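Local structure of putative uncharacterized protein (Archaeoglobus fulgidus, 4KPP) at residues Ala107-Ile112 with Leu318-Gln323; Phe143-Ala148 with Ser281-Trp286. The protein probably exchanges protons for calcium ions across the membrane, as a member of the sodium/calcium exchanger family. All coordinates share one frame; numbering follows the deposited sequence.

Contact 1: Ala107-Ile112 with Leu318-Gln323; sequences ANRLLI and LLTAAQ
R109 and Q323 meet where two helices pass each other in a buried contact. The Q323 side chain, with CG anti to its own backbone N (chi1 -175°) and extended beyond, reaches over to the main chain of R109. There NE2 donates to R109 O at 3.3 Å, an almost straight bond (172° at the hydrogen) that lies in the carbonyl plane on a lone pair. The other branch, OE1, rests 3.1 Å from R109 CA and also meets R109 CG. Glutamine suits this place because it is long enough to bridge the gap while staying uncharged. I112 runs past it in the opposite direction, CB 3.8 Å from Q323 NE2.

The R109 chain bends at chi2 and chi3, and its guanidinium has L319 CD1 over one face, 3.6 Å above the centre. T320 OG1 stands in plane at the edge, 2.9 Å from R109 NH1. T320 OG1 is hydrogen-bonded to E316 O. The charge itself is met by E316 through NH2, which Q351 also binds. An alanine at R109 would probably leave the E316 carboxylate without its salt-bridge partner and L319 CD1 without the flat group it covers. Beside this, T320 CG2 packs on N108 CB at 3.7 Å.

The two segments, parts of helices 96-127 and 311-331, run roughly parallel, 31° apart and 9.8 Å between axes. Helix 357-377 packs on L319 and Q323 through Y367, helix 242-267 meets R109 with Q247 and W248, and helix 271-285 lies against L111 and I112.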
ATOM      1  N   ALA A 107      -0.928  -3.153   7.067  1.00 17.93           N
ATOM      2  CA  ALA A 107      -0.659  -2.925   5.652  1.00 19.33           C
ATOM      3  C   ALA A 107       0.767  -2.428   5.437  1.00 22.73           C
ATOM      4  O   ALA A 107       1.492  -2.960   4.596  1.00 22.18           O
ATOM      5  CB  ALA A 107      -1.669  -1.947   5.065  1.00 16.49           C
ATOM      6  N   ASN A 108       1.166  -1.422   6.213  1.00 23.08           N
ATOM      7  CA  ASN A 108       2.505  -0.845   6.112  1.00 18.94           C
ATOM      8  C   ASN A 108       3.622  -1.834   6.404  1.00 16.97           C
ATOM      9  O   ASN A 108       4.578  -1.939   5.640  1.00 19.38           O
ATOM     10  CB  ASN A 108       2.648   0.366   7.038  1.00 17.96           C
ATOM     11  CG  ASN A 108       2.105   1.635   6.423  1.00 15.97           C
ATOM     12  OD1 ASN A 108       2.836   2.392   5.789  1.00 23.05           O
ATOM     13  ND2 ASN A 108       0.814   1.869   6.600  1.00 14.76           N
ATOM     14  N   ARG A 109       3.504  -2.552   7.515  1.00 20.79           N
ATOM     15  CA  ARG A 109       4.559  -3.466   7.938  1.00 23.44           C
ATOM     16  C   ARG A 109       4.663  -4.696   7.040  1.00 25.42           C
ATOM     17  O   ARG A 109       5.760  -5.199   6.788  1.00 32.57           O
ATOM     18  CB  ARG A 109       4.387  -3.860   9.409  1.00 24.00           C
ATOM     19  CG  ARG A 109       4.462  -2.674  10.365  1.00 22.30           C
ATOM     20  CD  ARG A 109       5.145  -3.037  11.678  1.00 21.07           C
ATOM     21  NE  ARG A 109       4.431  -4.084  12.404  1.00 23.70           N
ATOM     22  CZ  ARG A 109       3.424  -3.860  13.240  1.00 20.57           C
ATOM     23  NH1 ARG A 109       3.002  -2.623  13.456  1.00 23.56           N
ATOM     24  NH2 ARG A 109       2.835  -4.874  13.856  1.00 18.73           N
ATOM     25  N   LEU A 110       3.520  -5.164   6.550  1.00 24.21           N
ATOM     26  CA  LEU A 110       3.489  -6.295   5.631  1.00 31.31           C
ATOM     27  C   LEU A 110       4.155  -5.923   4.315  1.00 29.31           C
ATOM     28  O   LEU A 110       4.834  -6.740   3.696  1.00 31.03           O
ATOM     29  CB  LEU A 110       2.046  -6.724   5.366  1.00 36.69           C
ATOM     30  CG  LEU A 110       1.840  -7.962   4.494  1.00 39.19           C
ATOM     31  CD1 LEU A 110       1.796  -9.223   5.349  1.00 39.27           C
ATOM     32  CD2 LEU A 110       0.582  -7.823   3.646  1.00 38.05           C
ATOM     33  N   LEU A 111       3.953  -4.678   3.898  1.00 24.01           N
ATOM     34  CA  LEU A 111       4.486  -4.190   2.634  1.00 25.05           C
ATOM     35  C   LEU A 111       6.011  -4.233   2.642  1.00 24.86           C
ATOM     36  O   LEU A 111       6.639  -4.651   1.674  1.00 27.59           O
ATOM     37  CB  LEU A 111       4.019  -2.757   2.403  1.00 24.97           C
ATOM     38  CG  LEU A 111       3.730  -2.257   0.989  1.00 26.28           C
ATOM     39  CD1 LEU A 111       4.046  -0.771   0.922  1.00 24.17           C
ATOM     40  CD2 LEU A 111       4.474  -3.032  -0.098  1.00 25.12           C
ATOM     41  N   ILE A 112       6.605  -3.790   3.741  1.00 25.15           N
ATOM     42  CA  ILE A 112       8.054  -3.778   3.858  1.00 28.83           C
ATOM     43  C   ILE A 112       8.583  -5.140   4.280  1.00 29.14           C
ATOM     44  O   ILE A 112       9.482  -5.686   3.642  1.00 32.48           O
ATOM     45  CB  ILE A 112       8.531  -2.697   4.849  1.00 29.87           C
ATOM     46  CG1 ILE A 112       8.144  -1.311   4.329  1.00 24.95           C
ATOM     47  CG2 ILE A 112      10.042  -2.796   5.069  1.00 29.03           C
ATOM     48  CD1 ILE A 112       8.522  -0.189   5.252  1.00 24.82           C
ATOM     49  N   LEU A 318       4.117   2.976  16.788  1.00 29.02           N
ATOM     50  CA  LEU A 318       5.524   3.130  17.146  1.00 25.80           C
ATOM     51  C   LEU A 318       6.379   2.069  16.454  1.00 23.23           C
ATOM     52  O   LEU A 318       7.439   2.372  15.902  1.00 22.65           O
ATOM     53  CB  LEU A 318       5.693   3.046  18.666  1.00 31.81           C
ATOM     54  CG  LEU A 318       7.112   2.939  19.228  1.00 35.98           C
ATOM     55  CD1 LEU A 318       7.949   4.143  18.824  1.00 37.14           C
ATOM     56  CD2 LEU A 318       7.076   2.785  20.743  1.00 35.16           C
ATOM     57  N   LEU A 319       5.900   0.828  16.480  1.00 22.89           N
ATOM     58  CA  LEU A 319       6.588  -0.288  15.841  1.00 24.39           C
ATOM     59  C   LEU A 319       6.685  -0.038  14.342  1.00 24.12           C
ATOM     60  O   LEU A 319       7.726  -0.279  13.729  1.00 25.25           O
ATOM     61  CB  LEU A 319       5.824  -1.592  16.097  1.00 31.03           C
ATOM     62  CG  LEU A 319       6.562  -2.930  16.241  1.00 33.42           C
ATOM     63  CD1 LEU A 319       5.556  -4.074  16.257  1.00 32.02           C
ATOM     64  CD2 LEU A 319       7.604  -3.156  15.157  1.00 33.95           C
ATOM     65  N   THR A 320       5.591   0.447  13.760  1.00 23.96           N
ATOM     66  CA  THR A 320       5.529   0.706  12.326  1.00 19.70           C
ATOM     67  C   THR A 320       6.459   1.847  11.941  1.00 21.39           C
ATOM     68  O   THR A 320       7.136   1.788  10.916  1.00 26.23           O
ATOM     69  CB  THR A 320       4.099   1.051  11.877  1.00 20.23           C
ATOM     70  OG1 THR A 320       3.189   0.059  12.370  1.00 24.86           O
ATOM     71  CG2 THR A 320       4.015   1.098  10.362  1.00 18.37           C
ATOM     72  N   ALA A 321       6.488   2.884  12.771  1.00 20.51           N
ATOM     73  CA  ALA A 321       7.375   4.017  12.549  1.00 16.72           C
ATOM     74  C   ALA A 321       8.831   3.573  12.667  1.00 19.27           C
ATOM     75  O   ALA A 321       9.690   4.014  11.902  1.00 16.63           O
ATOM     76  CB  ALA A 321       7.077   5.119  13.541  1.00 20.82           C
ATOM     77  N   ALA A 322       9.093   2.693  13.629  1.00 19.69           N
ATOM     78  CA  ALA A 322      10.431   2.159  13.847  1.00 22.79           C
ATOM     79  C   ALA A 322      10.904   1.356  12.643  1.00 21.31           C
ATOM     80  O   ALA A 322      12.032   1.531  12.179  1.00 22.59           O
ATOM     81  CB  ALA A 322      10.467   1.305  15.109  1.00 27.90           C
ATOM     82  N   GLN A 323      10.037   0.481  12.138  1.00 20.94           N
ATOM     83  CA  GLN A 323      10.344  -0.294  10.942  1.00 22.53           C
ATOM     84  C   GLN A 323      10.585   0.623   9.748  1.00 23.17           C
ATOM     85  O   GLN A 323      11.418   0.332   8.889  1.00 25.77           O
ATOM     86  CB  GLN A 323       9.206  -1.260  10.612  1.00 20.53           C
ATOM     87  CG  GLN A 323       9.514  -2.181   9.437  1.00 25.93           C
ATOM     88  CD  GLN A 323       8.266  -2.761   8.802  1.00 26.65           C
ATOM     89  OE1 GLN A 323       7.240  -2.090   8.702  1.00 27.18           O
ATOM     90  NE2 GLN A 323       8.345  -4.015   8.375  1.00 23.02           N
TER

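Contact 2: Phe143-Ala148 with Ser281-Trp286; sequences FFLFLA and SKVNQW
L145 reaches from helix 138-152 into the angle between K282 and V283. Its CB and CG serve as the arm: chi1 of -121° sets CG off a staggered position, and neither atom comes within 4.2 Å of the other segment. The branches do the touching. CD1 meets V283 CG2 at 3.6 Å and V283 CA at 3.7 Å, and lies 4.0 Å from K282 CG. CD2 reaches the same K282 CG more loosely, at 4.2 Å. A branched leucine suits this place, since its two methyls can spread over the apolar stem of a lysine while one of them also packs on a valine.

One turn on, A148 brings its CB obliquely to W286, 3.9 Å from CD1 and 3.7 Å from W286 O; so small a side chain lets the indole come close to the helix. K282 NZ stands 3.4 Å above the indole plane, toward the rim, and bonds to S324 OG.

The chemistry is thus split. Between the segments there is apolar packing without directional bonds, whereas the polar ends look elsewhere: W286 NE1 bonds to T149 OG1, so the indole is probably held in its rotation from beyond the contact itself.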
ATOM      1  N   PHE A 143      13.069  11.111   1.102  1.00 29.72           N
ATOM      2  CA  PHE A 143      12.871  12.359   1.831  1.00 31.19           C
ATOM      3  C   PHE A 143      11.508  12.410   2.512  1.00 31.49           C
ATOM      4  O   PHE A 143      11.405  12.731   3.698  1.00 29.98           O
ATOM      5  CB  PHE A 143      13.023  13.544   0.876  1.00 32.69           C
ATOM      6  CG  PHE A 143      12.763  14.879   1.512  1.00 33.96           C
ATOM      7  CD1 PHE A 143      13.763  15.533   2.212  1.00 36.87           C
ATOM      8  CD2 PHE A 143      11.523  15.487   1.397  1.00 34.44           C
ATOM      9  CE1 PHE A 143      13.528  16.766   2.796  1.00 41.08           C
ATOM     10  CE2 PHE A 143      11.281  16.714   1.974  1.00 37.60           C
ATOM     11  CZ  PHE A 143      12.283  17.357   2.676  1.00 40.80           C
ATOM     12  N   PHE A 144      10.460  12.093   1.759  1.00 32.70           N
ATOM     13  CA  PHE A 144       9.106  12.149   2.294  1.00 33.18           C
ATOM     14  C   PHE A 144       8.823  11.026   3.275  1.00 31.20           C
ATOM     15  O   PHE A 144       8.029  11.186   4.198  1.00 29.18           O
ATOM     16  CB  PHE A 144       8.073  12.171   1.171  1.00 34.38           C
ATOM     17  CG  PHE A 144       7.874  13.530   0.580  1.00 39.71           C
ATOM     18  CD1 PHE A 144       7.076  14.462   1.223  1.00 40.13           C
ATOM     19  CD2 PHE A 144       8.500  13.888  -0.602  1.00 40.98           C
ATOM     20  CE1 PHE A 144       6.896  15.723   0.692  1.00 41.67           C
ATOM     21  CE2 PHE A 144       8.322  15.146  -1.137  1.00 42.60           C
ATOM     22  CZ  PHE A 144       7.521  16.063  -0.488  1.00 43.49           C
ATOM     23  N   LEU A 145       9.484   9.892   3.073  1.00 36.72           N
ATOM     24  CA  LEU A 145       9.383   8.773   3.999  1.00 35.45           C
ATOM     25  C   LEU A 145       9.981   9.169   5.342  1.00 31.41           C
ATOM     26  O   LEU A 145       9.449   8.832   6.396  1.00 27.88           O
ATOM     27  CB  LEU A 145      10.115   7.558   3.435  1.00 38.56           C
ATOM     28  CG  LEU A 145       9.299   6.284   3.213  1.00 43.76           C
ATOM     29  CD1 LEU A 145       7.849   6.614   2.903  1.00 43.79           C
ATOM     30  CD2 LEU A 145       9.917   5.473   2.083  1.00 44.69           C
ATOM     31  N   PHE A 146      11.086   9.902   5.292  1.00 31.25           N
ATOM     32  CA  PHE A 146      11.756  10.354   6.502  1.00 28.06           C
ATOM     33  C   PHE A 146      10.901  11.360   7.270  1.00 25.36           C
ATOM     34  O   PHE A 146      10.785  11.276   8.488  1.00 28.76           O
ATOM     35  CB  PHE A 146      13.118  10.953   6.158  1.00 30.51           C
ATOM     36  CG  PHE A 146      14.010  11.160   7.348  1.00 40.89           C
ATOM     37  CD1 PHE A 146      14.359  10.095   8.162  1.00 42.89           C
ATOM     38  CD2 PHE A 146      14.520  12.418   7.640  1.00 45.99           C
ATOM     39  CE1 PHE A 146      15.185  10.278   9.255  1.00 44.81           C
ATOM     40  CE2 PHE A 146      15.351  12.609   8.732  1.00 47.70           C
ATOM     41  CZ  PHE A 146      15.683  11.537   9.541  1.00 47.20           C
ATOM     42  N   LEU A 147      10.294  12.304   6.556  1.00 23.60           N
ATOM     43  CA  LEU A 147       9.453  13.317   7.189  1.00 25.07           C
ATOM     44  C   LEU A 147       8.176  12.728   7.783  1.00 28.67           C
ATOM     45  O   LEU A 147       7.748  13.122   8.871  1.00 25.01           O
ATOM     46  CB  LEU A 147       9.094  14.428   6.200  1.00 26.11           C
ATOM     47  CG  LEU A 147      10.220  15.358   5.749  1.00 29.88           C
ATOM     48  CD1 LEU A 147       9.638  16.594   5.080  1.00 32.25           C
ATOM     49  CD2 LEU A 147      11.126  15.739   6.914  1.00 27.70           C
ATOM     50  N   ALA A 148       7.565  11.797   7.057  1.00 28.92           N
ATOM     51  CA  ALA A 148       6.353  11.134   7.520  1.00 25.69           C
ATOM     52  C   ALA A 148       6.639  10.307   8.768  1.00 24.89           C
ATOM     53  O   ALA A 148       5.837  10.276   9.702  1.00 25.75           O
ATOM     54  CB  ALA A 148       5.775  10.253   6.421  1.00 22.52           C
ATOM     55  N   SER A 281       4.462   3.106  -3.047  1.00 17.54           N
ATOM     56  CA  SER A 281       3.252   2.596  -2.412  1.00 18.52           C
ATOM     57  C   SER A 281       3.373   2.697  -0.897  1.00 22.01           C
ATOM     58  O   SER A 281       2.388   2.964  -0.202  1.00 18.81           O
ATOM     59  CB  SER A 281       2.992   1.146  -2.819  1.00 19.97           C
ATOM     60  OG  SER A 281       1.862   0.625  -2.145  1.00 24.66           O
ATOM     61  N   LYS A 282       4.583   2.470  -0.391  1.00 22.16           N
ATOM     62  CA  LYS A 282       4.863   2.687   1.023  1.00 21.85           C
ATOM     63  C   LYS A 282       4.627   4.148   1.372  1.00 19.52           C
ATOM     64  O   LYS A 282       4.071   4.450   2.420  1.00 20.96           O
ATOM     65  CB  LYS A 282       6.293   2.261   1.378  1.00 23.68           C
ATOM     66  CG  LYS A 282       6.804   2.767   2.730  1.00 19.62           C
ATOM     67  CD  LYS A 282       5.979   2.254   3.907  1.00 17.66           C
ATOM     68  CE  LYS A 282       6.451   2.902   5.206  1.00 22.79           C
ATOM     69  NZ  LYS A 282       5.642   2.508   6.394  1.00 25.73           N
ATOM     70  N   VAL A 283       5.024   5.052   0.481  1.00 20.38           N
ATOM     71  CA  VAL A 283       4.845   6.482   0.722  1.00 23.95           C
ATOM     72  C   VAL A 283       3.378   6.854   0.943  1.00 24.66           C
ATOM     73  O   VAL A 283       3.047   7.476   1.953  1.00 24.00           O
ATOM     74  CB  VAL A 283       5.442   7.350  -0.418  1.00 19.93           C
ATOM     75  CG1 VAL A 283       5.196   8.832  -0.153  1.00 14.59           C
ATOM     76  CG2 VAL A 283       6.926   7.079  -0.570  1.00 16.62           C
ATOM     77  N   ASN A 284       2.496   6.475   0.018  1.00 23.08           N
ATOM     78  CA  ASN A 284       1.084   6.842   0.168  1.00 22.35           C
ATOM     79  C   ASN A 284       0.407   6.160   1.357  1.00 23.93           C
ATOM     80  O   ASN A 284      -0.418   6.767   2.044  1.00 22.41           O
ATOM     81  CB  ASN A 284       0.275   6.657  -1.132  1.00 20.90           C
ATOM     82  CG  ASN A 284      -0.061   5.206  -1.430  1.00 19.36           C
ATOM     83  OD1 ASN A 284      -0.913   4.605  -0.776  1.00 20.67           O
ATOM     84  ND2 ASN A 284       0.582   4.648  -2.448  1.00 16.83           N
ATOM     85  N   GLN A 285       0.770   4.906   1.610  1.00 22.77           N
ATOM     86  CA  GLN A 285       0.181   4.173   2.725  1.00 24.13           C
ATOM     87  C   GLN A 285       0.678   4.695   4.072  1.00 22.88           C
ATOM     88  O   GLN A 285       0.047   4.480   5.107  1.00 21.64           O
ATOM     89  CB  GLN A 285       0.421   2.667   2.582  1.00 23.44           C
ATOM     90  CG  GLN A 285      -0.346   2.059   1.414  1.00 29.72           C
ATOM     91  CD  GLN A 285      -0.151   0.564   1.281  1.00 32.48           C
ATOM     92  OE1 GLN A 285      -0.692  -0.215   2.062  1.00 39.38           O
ATOM     93  NE2 GLN A 285       0.621   0.155   0.279  1.00 31.85           N
ATOM     94  N   TRP A 286       1.803   5.401   4.044  1.00 21.01           N
ATOM     95  CA  TRP A 286       2.400   5.934   5.261  1.00 25.22           C
ATOM     96  C   TRP A 286       2.165   7.441   5.346  1.00 28.48           C
ATOM     97  O   TRP A 286       2.721   8.119   6.208  1.00 29.95           O
ATOM     98  CB  TRP A 286       3.894   5.593   5.298  1.00 22.54           C
ATOM     99  CG  TRP A 286       4.579   5.779   6.622  1.00 22.02           C
ATOM    100  CD1 TRP A 286       5.776   6.401   6.836  1.00 22.64           C
ATOM    101  CD2 TRP A 286       4.125   5.331   7.908  1.00 22.45           C
ATOM    102  NE1 TRP A 286       6.093   6.372   8.171  1.00 23.71           N
ATOM    103  CE2 TRP A 286       5.098   5.723   8.852  1.00 21.15           C
ATOM    104  CE3 TRP A 286       2.993   4.641   8.356  1.00 22.04           C
ATOM    105  CZ2 TRP A 286       4.972   5.448  10.212  1.00 20.94           C
ATOM    106  CZ3 TRP A 286       2.871   4.371   9.708  1.00 23.14           C
ATOM    107  CH2 TRP A 286       3.855   4.773  10.619  1.00 24.25           C
TER

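Overall arrangement
Along the chain the segments follow the order 107-112, 143-148, 281-286, 318-323, so contact 2 is nested inside the loop closed by contact 1. Each joins the first sodium/calcium exchanger region to the second: contact 1 through helices 96-127 and 311-331, contact 2 through helix 138-152 and the end of helix 271-285, with W286 just beyond it. Their centres are 11 Å apart and they meet directly: N108 OD1 and K282 NZ are probably hydrogen-bonded at 2.9 Å, and T320 CG2 packs 3.5 Å from W286 CZ3. Together they knit the two regions into one buried core. The side chains of I112 in contact 1 and L145 in contact 2 lie about 12 and 13 Å from the bound calcium ion, so neither contact forms its site.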